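Local atomic coordinates of histone-lysine N-methyltransferase SETMAR (Homo sapiens, PDB entry 3BO5), a protein that dimethylates a lysine of histone H3 through its N-terminal methyltransferase region, the part present here, and as a mariner transposase fusion acts in DNA double-strand break repair. Residues 17-22 against 38-42; 102-107 against 220-225; 247-251 against 285-289. The protein carries 2 engineered substitutions. One frame throughout, in Å; residues are numbered along the deposited sequence.

Contact 1 (17-22 against 38-42); sequences VACGQE and FQYTP
Y40 lies with one ring face against A18, whose CA stands 3.7 Å from the ring centroid and 13° off the normal, a CH-pi contact over the middle of the ring. The methyl of A18 reaches toward the phenol end, CB to Y40 CZ 3.7 Å, and A18 O lies over the same ring near CD2. A type I' turn from A18 to Q21 carries the chain round this ring, closed by Q21 N on A18 O at 2.8 Å. With CG of Y40 anti to its own N (chi1 -163°), the ring extends from strand 39-40 into the bend, and its hydroxyl donates to E22 OE1 at 2.5 Å; I205 N makes a weak hydrogen bond with the same hydroxyl. E22 gets there by bending at its second torsion; its carboxylate stands 86° to the ring plane and accepts on the anti lone pair of OE1. A water also donates to E22 OE1 and to P42 O, so this oxygen ties both segments together. Around this buried centre the packing thins. V17 CG1 meets the edge of the F38 ring at 4.2 Å, and C19 SG comes no nearer than 4.2 Å to Y40 CB. The exposed Q21 lays its CB beside Y40 CD2 and crosses P42 at about a right angle. Both segments belong to the Pre-SET region: the turn precedes strand 27-29, V17 bonds by backbone to V26, Q39 likewise to Y201 and G203, and T41 to G203, while R207 makes a cation-pi contact with F38.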
loop_
_atom_site.group_PDB
_atom_site.type_symbol
_atom_site.label_atom_id
_atom_site.label_comp_id
_atom_site.label_asym_id
_atom_site.label_seq_id
_atom_site.Cartn_x
_atom_site.Cartn_y
_atom_site.Cartn_z
ATOM N N VAL A 17 -13.488 -8.339 -7.720
ATOM C CA VAL A 17 -13.192 -8.549 -6.310
ATOM C C VAL A 17 -13.324 -7.252 -5.494
ATOM O O VAL A 17 -13.562 -7.307 -4.263
ATOM C CB VAL A 17 -11.780 -9.150 -6.177
ATOM C CG1 VAL A 17 -11.422 -9.308 -4.677
ATOM C CG2 VAL A 17 -11.758 -10.511 -6.923
ATOM N N ALA A 18 -13.158 -6.106 -6.169
ATOM C CA ALA A 18 -13.233 -4.784 -5.564
ATOM C C ALA A 18 -14.646 -4.236 -5.499
ATOM O O ALA A 18 -14.814 -3.092 -5.118
ATOM C CB ALA A 18 -12.322 -3.818 -6.267
ATOM N N CYS A 19 -15.623 -5.045 -5.918
ATOM C CA CYS A 19 -17.042 -4.732 -5.664
ATOM C C CYS A 19 -17.400 -3.343 -6.224
ATOM O O CYS A 19 -18.172 -2.593 -5.623
ATOM C CB CYS A 19 -17.285 -4.775 -4.159
ATOM S SG CYS A 19 -16.992 -6.431 -3.496
ATOM N N GLY A 20 -16.812 -2.993 -7.364
ATOM C CA GLY A 20 -17.195 -1.715 -8.014
ATOM C C GLY A 20 -16.595 -0.473 -7.338
ATOM O O GLY A 20 -16.876 0.665 -7.731
ATOM N N GLN A 21 -15.769 -0.707 -6.307
ATOM C CA GLN A 21 -15.274 0.365 -5.417
ATOM C C GLN A 21 -13.973 1.012 -5.869
ATOM O O GLN A 21 -13.525 1.970 -5.253
ATOM C CB GLN A 21 -15.195 -0.092 -3.932
ATOM C CG GLN A 21 -16.577 -0.441 -3.292
ATOM C CD GLN A 21 -16.530 -0.908 -1.848
ATOM O OE1 GLN A 21 -15.970 -0.260 -0.982
ATOM N NE2 GLN A 21 -17.156 -2.039 -1.580
ATOM N N GLU A 22 -13.387 0.523 -6.973
ATOM C CA GLU A 22 -12.158 1.152 -7.503
ATOM C C GLU A 22 -12.456 1.655 -8.900
ATOM O O GLU A 22 -13.527 1.384 -9.422
ATOM C CB GLU A 22 -11.025 0.115 -7.565
ATOM C CG GLU A 22 -10.728 -0.471 -6.178
ATOM C CD GLU A 22 -9.928 0.438 -5.290
ATOM O OE1 GLU A 22 -9.583 -0.077 -4.195
ATOM O OE2 GLU A 22 -9.627 1.650 -5.629
ATOM N N PHE A 38 -14.105 -11.033 2.291
ATOM C CA PHE A 38 -13.783 -9.961 3.203
ATOM C C PHE A 38 -14.603 -8.748 2.829
ATOM O O PHE A 38 -15.255 -8.764 1.755
ATOM C CB PHE A 38 -12.286 -9.604 3.170
ATOM C CG PHE A 38 -11.855 -9.101 1.821
ATOM C CD1 PHE A 38 -11.614 -7.739 1.631
ATOM C CD2 PHE A 38 -11.750 -9.997 0.768
ATOM C CE1 PHE A 38 -11.292 -7.249 0.332
ATOM C CE2 PHE A 38 -11.403 -9.539 -0.511
ATOM C CZ PHE A 38 -11.195 -8.164 -0.687
ATOM N N GLN A 39 -14.593 -7.710 3.671
ATOM C CA GLN A 39 -15.321 -6.492 3.321
ATOM C C GLN A 39 -14.416 -5.534 2.550
ATOM O O GLN A 39 -13.431 -5.073 3.070
ATOM C CB GLN A 39 -15.781 -5.732 4.527
ATOM C CG GLN A 39 -16.794 -6.434 5.379
ATOM C CD GLN A 39 -17.310 -5.528 6.491
ATOM O OE1 GLN A 39 -17.387 -4.285 6.353
ATOM N NE2 GLN A 39 -17.653 -6.150 7.608
ATOM N N TYR A 40 -14.750 -5.264 1.301
ATOM C CA TYR A 40 -13.878 -4.383 0.548
ATOM C C TYR A 40 -13.976 -2.936 0.973
ATOM O O TYR A 40 -15.099 -2.412 1.171
ATOM C CB TYR A 40 -14.247 -4.506 -0.948
ATOM C CG TYR A 40 -13.086 -3.946 -1.765
ATOM C CD1 TYR A 40 -12.008 -4.774 -2.110
ATOM C CD2 TYR A 40 -12.979 -2.560 -2.076
ATOM C CE1 TYR A 40 -10.896 -4.272 -2.761
ATOM C CE2 TYR A 40 -11.836 -2.033 -2.687
ATOM C CZ TYR A 40 -10.787 -2.929 -3.038
ATOM O OH TYR A 40 -9.630 -2.527 -3.643
ATOM N N THR A 41 -12.821 -2.250 1.039
ATOM C CA THR A 41 -12.803 -0.809 1.126
ATOM C C THR A 41 -11.692 -0.303 0.268
ATOM O O THR A 41 -10.597 -0.902 0.267
ATOM C CB THR A 41 -12.583 -0.331 2.577
ATOM O OG1 THR A 41 -12.527 1.105 2.592
ATOM C CG2 THR A 41 -11.254 -0.861 3.225
ATOM N N PRO A 42 -11.964 0.765 -0.498
ATOM C CA PRO A 42 -10.882 1.333 -1.275
ATOM C C PRO A 42 -9.978 2.197 -0.460
ATOM O O PRO A 42 -8.879 2.644 -0.953
ATOM C CB PRO A 42 -11.641 2.164 -2.346
ATOM C CG PRO A 42 -12.886 2.647 -1.581
ATOM C CD PRO A 42 -13.247 1.482 -0.649
HETATM O O HOH W 1 -7.570 1.125 -2.790
#

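Contact 2 (102-107 against 220-225); sequences VFECNV and IPVRID. With ZN (zinc ion), chain B; ZN (zinc ion), chain C.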
loop_
_atom_site.group_PDB
_atom_site.type_symbol
_atom_site.label_atom_id
_atom_site.label_comp_id
_atom_site.label_asym_id
_atom_site.label_seq_id
_atom_site.Cartn_x
_atom_site.Cartn_y
_atom_site.Cartn_z
ATOM N N VAL A 102 6.380 12.588 1.897
ATOM C CA VAL A 102 5.613 12.873 0.707
ATOM C C VAL A 102 4.212 13.348 1.069
ATOM O O VAL A 102 3.436 12.631 1.785
ATOM C CB VAL A 102 5.423 11.627 -0.207
ATOM C CG1 VAL A 102 4.523 11.921 -1.398
ATOM C CG2 VAL A 102 6.813 11.077 -0.701
ATOM N N PHE A 103 3.912 14.569 0.584
ATOM C CA PHE A 103 2.555 15.097 0.709
ATOM C C PHE A 103 2.002 15.332 -0.666
ATOM O O PHE A 103 2.640 15.971 -1.449
ATOM C CB PHE A 103 2.597 16.431 1.468
ATOM C CG PHE A 103 2.912 16.248 2.898
ATOM C CD1 PHE A 103 1.869 16.167 3.840
ATOM C CD2 PHE A 103 4.250 16.177 3.314
ATOM C CE1 PHE A 103 2.156 15.982 5.208
ATOM C CE2 PHE A 103 4.548 15.998 4.702
ATOM C CZ PHE A 103 3.510 15.914 5.603
ATOM N N GLU A 104 0.842 14.779 -0.951
ATOM C CA GLU A 104 0.073 15.176 -2.173
ATOM C C GLU A 104 -0.778 16.411 -1.895
ATOM O O GLU A 104 -1.189 16.676 -0.748
ATOM C CB GLU A 104 -0.838 14.024 -2.655
ATOM C CG GLU A 104 0.010 12.889 -3.169
ATOM C CD GLU A 104 -0.762 11.907 -4.069
ATOM O OE1 GLU A 104 -2.004 12.046 -4.288
ATOM O OE2 GLU A 104 -0.042 10.964 -4.473
ATOM N N CYS A 105 -1.127 17.128 -2.985
ATOM C CA CYS A 105 -2.166 18.152 -2.849
ATOM C C CYS A 105 -3.467 17.424 -2.492
ATOM O O CYS A 105 -3.647 16.257 -2.807
ATOM C CB CYS A 105 -2.235 18.973 -4.109
ATOM S SG CYS A 105 -0.845 20.004 -4.254
ATOM N N ASN A 106 -4.299 18.101 -1.678
ATOM C CA ASN A 106 -5.437 17.460 -1.074
ATOM C C ASN A 106 -6.741 18.167 -1.373
ATOM O O ASN A 106 -6.814 18.985 -2.254
ATOM C CB ASN A 106 -5.199 17.218 0.409
ATOM C CG ASN A 106 -5.182 18.492 1.222
ATOM O OD1 ASN A 106 -5.725 19.505 0.815
ATOM N ND2 ASN A 106 -4.616 18.420 2.445
ATOM N N VAL A 107 -7.790 17.791 -0.639
ATOM C CA VAL A 107 -9.111 18.330 -1.002
ATOM C C VAL A 107 -9.166 19.864 -0.763
ATOM O O VAL A 107 -10.032 20.560 -1.324
ATOM C CB VAL A 107 -10.192 17.574 -0.206
ATOM C CG1 VAL A 107 -10.096 17.870 1.281
ATOM C CG2 VAL A 107 -11.605 17.835 -0.794
ATOM N N ILE A 220 5.560 3.571 -0.103
ATOM C CA ILE A 220 5.899 4.886 0.358
ATOM C C ILE A 220 4.732 5.425 1.176
ATOM O O ILE A 220 3.618 5.395 0.686
ATOM C CB ILE A 220 6.027 5.832 -0.907
ATOM C CG1 ILE A 220 7.165 5.352 -1.801
ATOM C CG2 ILE A 220 6.402 7.253 -0.493
ATOM C CD1 ILE A 220 8.403 5.101 -1.050
ATOM N N PRO A 221 4.981 5.926 2.424
ATOM C CA PRO A 221 3.853 6.617 3.129
ATOM C C PRO A 221 3.558 7.924 2.424
ATOM O O PRO A 221 4.463 8.732 2.192
ATOM C CB PRO A 221 4.427 6.872 4.549
ATOM C CG PRO A 221 5.692 5.994 4.658
ATOM C CD PRO A 221 6.206 5.847 3.231
ATOM N N VAL A 222 2.304 8.085 1.986
ATOM C CA VAL A 222 1.932 9.285 1.264
ATOM C C VAL A 222 0.787 9.952 2.032
ATOM O O VAL A 222 -0.260 9.334 2.229
ATOM C CB VAL A 222 1.497 8.947 -0.172
ATOM C CG1 VAL A 222 0.948 10.223 -0.829
ATOM C CG2 VAL A 222 2.701 8.405 -0.979
ATOM N N ARG A 223 1.022 11.211 2.456
ATOM C CA ARG A 223 -0.078 11.949 3.099
ATOM C C ARG A 223 -0.860 12.787 2.140
ATOM O O ARG A 223 -0.282 13.410 1.264
ATOM C CB ARG A 223 0.450 12.776 4.296
ATOM C CG ARG A 223 0.834 11.879 5.470
ATOM C CD ARG A 223 1.573 12.587 6.568
ATOM N NE ARG A 223 1.697 11.648 7.690
ATOM C CZ ARG A 223 2.630 10.696 7.777
ATOM N NH1 ARG A 223 3.525 10.511 6.798
ATOM N NH2 ARG A 223 2.661 9.916 8.867
ATOM N N ILE A 224 -2.176 12.830 2.323
ATOM C CA ILE A 224 -3.061 13.571 1.439
ATOM C C ILE A 224 -3.914 14.477 2.345
ATOM O O ILE A 224 -3.490 15.564 2.691
ATOM C CB ILE A 224 -3.902 12.683 0.561
ATOM C CG1 ILE A 224 -2.948 11.658 -0.155
ATOM C CG2 ILE A 224 -4.725 13.529 -0.474
ATOM C CD1 ILE A 224 -3.591 10.776 -1.218
ATOM N N ASP A 225 -5.092 13.999 2.727
ATOM C CA ASP A 225 -5.924 14.821 3.637
ATOM C C ASP A 225 -5.551 14.712 5.097
ATOM O O ASP A 225 -5.696 15.639 5.859
ATOM C CB ASP A 225 -7.389 14.432 3.496
ATOM C CG ASP A 225 -7.966 14.717 2.130
ATOM O OD1 ASP A 225 -7.530 15.629 1.494
ATOM O OD2 ASP A 225 -8.950 14.064 1.694
HETATM ZN ZN ZN B . -1.228 21.384 -2.390
HETATM ZN ZN ZN C . -1.370 21.057 -6.304
HETATM O O HOH W 2 6.617 9.878 3.136
HETATM O O HOH W 3 4.034 11.331 4.124
HETATM O O HOH W 4 -1.102 16.697 1.957
#
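The F103 ring and the R223 guanidinium stand with their planes 45° apart, and it is the aliphatic stem of R223 that touches the ring, CD to F103 CE1 3.7 Å, in an oblique approach. Each flat group has a water at its edge, in plane; the one by R223 accepts from NH1 and donates to V102 O. The amide of N106 sends ND2 to I224 O at 3.1 Å, the acceptor lying in the amide plane but the donor rising 37° above the carbonyl plane, while OD1 accepts from L108 N. The D225 carboxylate takes V107 N on OD1 at 3.0 Å, an almost straight bond of 171°. A leucine replacing D225 would probably leave V107 N without its acceptor and the 106-107 backbone less firmly fixed. At the F103 and R223 end the backbones pair in parallel, R223 N to V102 O at 2.9 Å and E104 N to R223 O at 2.8 Å. On the face away from F103 and R223, V102 CG1 packs on V222 CG2 and E104 CG on V222 CG1 at 3.7 Å; the E104 carboxylate is held by V120 N and Q121. C105 turns away from strand 217-223, its SG bridging two zinc ions of the triangular Pre-SET cluster, each at 2.4 Å, one completed by C62, C76 and C109, the other by C69, C111 and C115. The short, weakly bonded strand 102-103 thus lies along 217-223, which pairs antiparallel with 230-235 on its other side, while R223 forms a salt bridge with E185 of strand 181-185.

Contact 3 (247-251 against 285-289); sequences YDYSG and LPFDS. With SAH (S-adenosyl-L-homocysteine), chain F.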
loop_
_atom_site.group_PDB
_atom_site.type_symbol
_atom_site.label_atom_id
_atom_site.label_comp_id
_atom_site.label_asym_id
_atom_site.label_seq_id
_atom_site.Cartn_x
_atom_site.Cartn_y
_atom_site.Cartn_z
ATOM N N TYR A 247 5.625 -7.052 -2.545
ATOM C CA TYR A 247 6.488 -6.075 -1.888
ATOM C C TYR A 247 7.216 -6.799 -0.748
ATOM O O TYR A 247 6.940 -7.977 -0.493
ATOM C CB TYR A 247 5.741 -4.880 -1.289
ATOM C CG TYR A 247 4.741 -5.054 -0.153
ATOM C CD1 TYR A 247 5.115 -4.849 1.174
ATOM C CD2 TYR A 247 3.352 -5.306 -0.435
ATOM C CE1 TYR A 247 4.166 -4.866 2.189
ATOM C CE2 TYR A 247 2.403 -5.326 0.596
ATOM C CZ TYR A 247 2.835 -5.125 1.887
ATOM O OH TYR A 247 1.971 -5.049 2.962
ATOM N N ASP A 248 8.199 -6.086 -0.200
ATOM C CA ASP A 248 9.012 -6.720 0.830
ATOM C C ASP A 248 8.369 -6.557 2.182
ATOM O O ASP A 248 8.235 -5.432 2.661
ATOM C CB ASP A 248 10.377 -6.058 0.807
ATOM C CG ASP A 248 11.319 -6.506 1.944
ATOM O OD1 ASP A 248 11.008 -7.418 2.749
ATOM O OD2 ASP A 248 12.450 -5.903 1.905
ATOM N N TYR A 249 7.925 -7.684 2.771
ATOM C CA TYR A 249 7.201 -7.584 4.039
ATOM C C TYR A 249 8.091 -7.009 5.170
ATOM O O TYR A 249 7.527 -6.598 6.186
ATOM C CB TYR A 249 6.695 -8.959 4.478
ATOM C CG TYR A 249 5.474 -9.445 3.749
ATOM C CD1 TYR A 249 4.998 -8.794 2.598
ATOM C CD2 TYR A 249 4.774 -10.563 4.221
ATOM C CE1 TYR A 249 3.872 -9.300 1.916
ATOM C CE2 TYR A 249 3.645 -11.043 3.582
ATOM C CZ TYR A 249 3.207 -10.394 2.413
ATOM O OH TYR A 249 2.109 -10.917 1.818
ATOM N N SER A 250 9.438 -7.036 5.034
ATOM C CA SER A 250 10.290 -6.390 6.039
ATOM C C SER A 250 10.454 -4.923 5.830
ATOM O O SER A 250 11.005 -4.218 6.694
ATOM C CB SER A 250 11.694 -7.031 6.034
ATOM O OG SER A 250 12.387 -6.595 4.893
ATOM N N GLY A 251 10.009 -4.456 4.643
ATOM C CA GLY A 251 10.107 -3.056 4.299
ATOM C C GLY A 251 11.518 -2.602 3.988
ATOM O O GLY A 251 11.726 -1.390 3.758
ATOM N N LEU A 285 9.865 -15.818 5.438
ATOM C CA LEU A 285 9.015 -14.687 5.302
ATOM C C LEU A 285 9.305 -13.763 6.472
ATOM O O LEU A 285 9.127 -14.168 7.650
ATOM C CB LEU A 285 7.556 -15.220 5.268
ATOM C CG LEU A 285 6.505 -14.842 4.303
ATOM C CD1 LEU A 285 7.119 -14.893 2.899
ATOM C CD2 LEU A 285 5.379 -15.811 4.542
ATOM N N PRO A 286 9.772 -12.550 6.199
ATOM C CA PRO A 286 10.302 -11.684 7.267
ATOM C C PRO A 286 9.247 -10.877 8.044
ATOM O O PRO A 286 9.322 -9.638 8.064
ATOM C CB PRO A 286 11.269 -10.790 6.536
ATOM C CG PRO A 286 10.524 -10.563 5.134
ATOM C CD PRO A 286 9.910 -11.926 4.855
ATOM N N PHE A 287 8.336 -11.589 8.691
ATOM C CA PHE A 287 7.421 -10.916 9.653
ATOM C C PHE A 287 8.163 -10.516 10.913
ATOM O O PHE A 287 9.151 -11.167 11.293
ATOM C CB PHE A 287 6.298 -11.875 10.037
ATOM C CG PHE A 287 5.339 -12.167 8.955
ATOM C CD1 PHE A 287 4.382 -11.218 8.547
ATOM C CD2 PHE A 287 5.312 -13.441 8.366
ATOM C CE1 PHE A 287 3.447 -11.527 7.530
ATOM C CE2 PHE A 287 4.411 -13.752 7.385
ATOM C CZ PHE A 287 3.443 -12.807 6.947
ATOM N N ASP A 288 7.675 -9.443 11.549
ATOM C CA ASP A 288 8.014 -9.158 12.924
ATOM C C ASP A 288 7.020 -9.918 13.790
ATOM O O ASP A 288 5.812 -9.651 13.763
ATOM C CB ASP A 288 7.954 -7.669 13.190
ATOM C CG ASP A 288 8.267 -7.327 14.660
ATOM O OD1 ASP A 288 8.959 -8.150 15.298
ATOM O OD2 ASP A 288 7.835 -6.255 15.160
ATOM N N SER A 289 7.532 -10.874 14.562
ATOM C CA SER A 289 6.717 -11.812 15.331
ATOM C C SER A 289 6.464 -11.345 16.746
ATOM O O SER A 289 7.365 -10.789 17.384
ATOM C CB SER A 289 7.422 -13.158 15.380
ATOM O OG SER A 289 7.655 -13.588 14.048
HETATM N N SAH F . -1.532 -15.203 0.077
HETATM C CA SAH F . -2.447 -14.308 0.856
HETATM C CB SAH F . -2.275 -12.818 0.475
HETATM C CG SAH F . -1.034 -12.253 1.190
HETATM S SD SAH F . -1.282 -12.145 2.987
HETATM C C SAH F . -3.899 -14.794 0.646
HETATM O O SAH F . -4.128 -15.860 0.083
HETATM O OXT SAH F . -4.836 -14.040 1.069
HETATM C "C5'" SAH F . 0.237 -12.929 3.561
HETATM C "C4'" SAH F . 0.229 -14.455 3.502
HETATM O "O4'" SAH F . 0.434 -14.924 2.167
HETATM C "C3'" SAH F . 1.348 -15.083 4.280
HETATM O "O3'" SAH F . 0.990 -15.220 5.683
HETATM C "C2'" SAH F . 1.545 -16.415 3.615
HETATM O "O2'" SAH F . 0.457 -17.319 3.884
HETATM C "C1'" SAH F . 1.363 -16.025 2.161
HETATM N N9 SAH F . 2.600 -15.506 1.544
HETATM C C8 SAH F . 2.847 -14.223 1.062
HETATM N N7 SAH F . 4.043 -14.204 0.507
HETATM C C5 SAH F . 4.581 -15.440 0.571
HETATM C C6 SAH F . 5.841 -15.925 0.160
HETATM N N6 SAH F . 6.771 -15.239 -0.508
HETATM N N1 SAH F . 6.071 -17.264 0.458
HETATM C C2 SAH F . 5.150 -18.033 1.099
HETATM N N3 SAH F . 3.898 -17.609 1.496
HETATM C C4 SAH F . 3.704 -16.281 1.262
#
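P286 sits at the centre of an inverse gamma turn, and its ring faces the type I turn running from D248 to G251, with S250 and P286 the nearest residues along the two backbones. The ring carbons of P286 rest on S250: CB lies 3.8 Å from S250 CB, and CG meets S250 N. Y249 CB adds a looser touch on the same CG. D248 braces this turn from within. Its OD1 accepts from S250 N at 2.8 Å, an Asx turn, and from S250 OG at 2.7 Å, both donors coming from the same face of the carboxylate. OG can reach back because it stands between the backbone N and carbonyl carbon (chi1 74°). Further in, the side chains of Y249 and F287 run alongside in the same direction, their rings oblique, planes 55° and centroids 5.5 Å apart, with Y249 CD2 against F287 CE1 at 3.7 Å. Both rings border S-adenosyl-L-homocysteine: Y249 OH lies 3.3 Å from SAH C5' and is hydrogen-bonded to L209 O, whereas F287 CZ approaches SAH O3'. L285 CD1 comes to 3.2 Å from SAH C6 of the adenine. The H211 ring meets Y249 edge-to-face, and its ND1 is hydrogen-bonded to Y249 N. The turn after strand 244-247 and the chain beyond C281 together wall the cofactor pocket, as is characteristic of SET-domain methyltransferases.

Overall arrangement
The three contacts follow one another along the chain and do not touch. Contact 1 joins two pieces of the N-terminal region around one buried ring, with C19 to Q21 of its turn exposed. Contact 2 spans 113 residues to couple the Pre-SET zinc cluster to the SET sheet; its grip is mainly backbone and polar. Contact 3 lies across the centre of the chain from contact 2, about 24 Å between centres, and is almost wholly apolar across its segments. Contacts 2 and 3 reach the same mixed sheet, through strands 217-223 and 288-289. All three are partly buried, but only contact 3 holds residues of the cofactor pocket, and only contact 2 a zinc ligand.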